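Local structure of endosialidase (Enterobacteria phage phi92, 4HIZ) at residues Gly155-Ala160 and Leu177-Met182. The protein cleaves polysialic acid chains internally, hydrolysing alpha2,8 and probably also alpha2,9 sialyl linkages as a phage endosialidase. Sequence-based numbering, arbitrary orientation. Where two conformers were deposited one is given.
Sequences GNRLYA and LWSRPM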
# COMPACT_ATOMS: atom_id res chain seq x y z
N GLY A 155 35.65 2.94 7.12
CA GLY A 155 36.09 4.32 7.31
C GLY A 155 35.04 5.35 6.91
O GLY A 155 35.34 6.33 6.21
N ASN A 156 33.80 5.14 7.36
CA ASN A 156 32.67 6.02 7.02
C ASN A 156 32.38 6.20 5.53
O ASN A 156 31.75 7.18 5.14
CB ASN A 156 32.82 7.39 7.74
CG ASN A 156 32.77 7.22 9.23
OD1 ASN A 156 31.86 6.54 9.74
ND2 ASN A 156 33.74 7.80 9.96
N ARG A 157 32.80 5.24 4.70
CA ARG A 157 32.36 5.20 3.31
C ARG A 157 31.68 3.87 3.01
O ARG A 157 32.08 2.81 3.55
CB ARG A 157 33.56 5.32 2.36
CG ARG A 157 34.37 6.63 2.52
CD ARG A 157 35.47 6.78 1.43
NE ARG A 157 34.90 6.82 0.09
CZ ARG A 157 34.37 7.90 -0.49
NH1 ARG A 157 34.35 9.07 0.14
NH2 ARG A 157 33.89 7.82 -1.73
N LEU A 158 30.71 3.90 2.10
CA LEU A 158 30.18 2.68 1.52
C LEU A 158 31.12 2.17 0.43
O LEU A 158 31.52 2.93 -0.45
CB LEU A 158 28.84 3.01 0.86
CG LEU A 158 28.06 1.81 0.33
CD1 LEU A 158 27.63 0.82 1.47
CD2 LEU A 158 26.79 2.25 -0.49
N TYR A 159 31.44 0.88 0.46
CA TYR A 159 32.22 0.27 -0.61
C TYR A 159 31.42 -0.88 -1.19
O TYR A 159 30.78 -1.62 -0.46
CB TYR A 159 33.55 -0.27 -0.05
CG TYR A 159 34.59 0.82 0.07
CD1 TYR A 159 35.38 1.18 -1.04
CD2 TYR A 159 34.76 1.51 1.26
CE1 TYR A 159 36.33 2.24 -0.94
CE2 TYR A 159 35.71 2.56 1.39
CZ TYR A 159 36.47 2.92 0.28
OH TYR A 159 37.38 3.93 0.39
N ALA A 160 31.47 -1.03 -2.51
CA ALA A 160 30.80 -2.16 -3.14
C ALA A 160 31.61 -2.60 -4.35
O ALA A 160 32.16 -1.75 -5.08
CB ALA A 160 29.37 -1.75 -3.57
N LEU A 177 35.29 -1.11 -8.19
CA LEU A 177 35.08 -0.76 -6.79
C LEU A 177 34.32 0.57 -6.81
O LEU A 177 34.82 1.54 -7.37
CB LEU A 177 36.44 -0.67 -6.06
CG LEU A 177 36.27 -0.40 -4.55
CD1 LEU A 177 35.69 -1.63 -3.81
CD2 LEU A 177 37.64 0.03 -3.95
N TRP A 178 33.10 0.62 -6.24
CA TRP A 178 32.33 1.87 -6.15
C TRP A 178 32.36 2.32 -4.71
O TRP A 178 32.22 1.49 -3.79
CB TRP A 178 30.86 1.65 -6.55
CG TRP A 178 30.56 1.45 -8.03
CD1 TRP A 178 31.38 0.92 -9.00
CD2 TRP A 178 29.32 1.77 -8.67
NE1 TRP A 178 30.71 0.91 -10.22
CE2 TRP A 178 29.45 1.42 -10.04
CE3 TRP A 178 28.12 2.34 -8.23
CZ2 TRP A 178 28.41 1.61 -10.97
CZ3 TRP A 178 27.09 2.53 -9.15
CH2 TRP A 178 27.23 2.15 -10.49
N SER A 179 32.53 3.62 -4.48
CA SER A 179 32.40 4.11 -3.10
C SER A 179 31.80 5.48 -3.02
O SER A 179 31.87 6.26 -3.95
CB SER A 179 33.74 4.09 -2.34
OG SER A 179 34.56 5.19 -2.69
N ARG A 180 31.16 5.73 -1.88
CA ARG A 180 30.58 7.06 -1.55
C ARG A 180 30.79 7.25 -0.07
O ARG A 180 30.91 6.28 0.67
CB ARG A 180 29.04 7.06 -1.77
CG ARG A 180 28.60 7.60 -3.12
CD ARG A 180 27.08 7.51 -3.25
NE ARG A 180 26.61 8.23 -4.43
CZ ARG A 180 25.34 8.15 -4.87
NH1 ARG A 180 24.46 7.39 -4.20
NH2 ARG A 180 24.96 8.85 -5.93
N PRO A 181 30.79 8.51 0.38
CA PRO A 181 30.77 8.71 1.83
C PRO A 181 29.42 8.20 2.37
O PRO A 181 28.41 8.39 1.70
CB PRO A 181 30.84 10.23 1.97
CG PRO A 181 30.23 10.79 0.71
CD PRO A 181 30.63 9.76 -0.37
N MET A 182 29.41 7.57 3.54
CA MET A 182 28.14 7.13 4.11
C MET A 182 27.27 8.34 4.45
O MET A 182 27.78 9.42 4.69
CB MET A 182 28.39 6.36 5.41
CG MET A 182 28.93 4.95 5.20
SD MET A 182 27.81 3.90 4.20
CE MET A 182 26.50 3.55 5.40
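Asn156 O accepts the backbone N-H of Met182 at 2.9 Å; the bond is nearly straight at hydrogen, although the donor is tilted from the carbonyl plane. From Arg157 onward the chain pairs antiparallel with 177-181, the short strand axes running at 167°. Arg157 lies opposite Pro181 in a non-hydrogen-bonded pair, yet the bend at chi3 (61°) turns NE out of line with its chain. In the serine conformer described, Arg157 NH2 donates to Ser179 OG at 2.9 Å and Arg157 NE, in a more bent bond, to the same oxygen at 3.2 Å, with that oxygen close to the guanidinium plane. One guanidinium face lies over Arg180 C and Pro181 N, both offset toward its rim, while NH1 makes a salt bridge with Asp214. Leu158 exchanges backbone hydrogen bonds with Arg180 in both directions, and its CB meets Met182 SD at 3.6 Å. Tyr159, paired with Ser179, receives Ser179 CB over one ring face in a CH-pi contact, 3.8 Å from the ring centroid and 26° off its normal; Leu177 CG sits at the ring edge. Ala160 and Trp178 form the next hydrogen-bonded pair: Trp178 N reaches Ala160 O at 2.8 Å, and Ala160 N bonds to Trp178 O. Trp178 belongs to a glycan pocket, with NE1 bonded to Glu176, so the hairpin of strands 157-166 and 172-181 carries part of that site within the catalytic beta-propeller. Ser179 OG is also hydrogen-bonded to Glu272 on strand 272-275. The Arg157 charge is thus probably balanced mainly by Asp214, while the buried hydroxyl links it to Glu272.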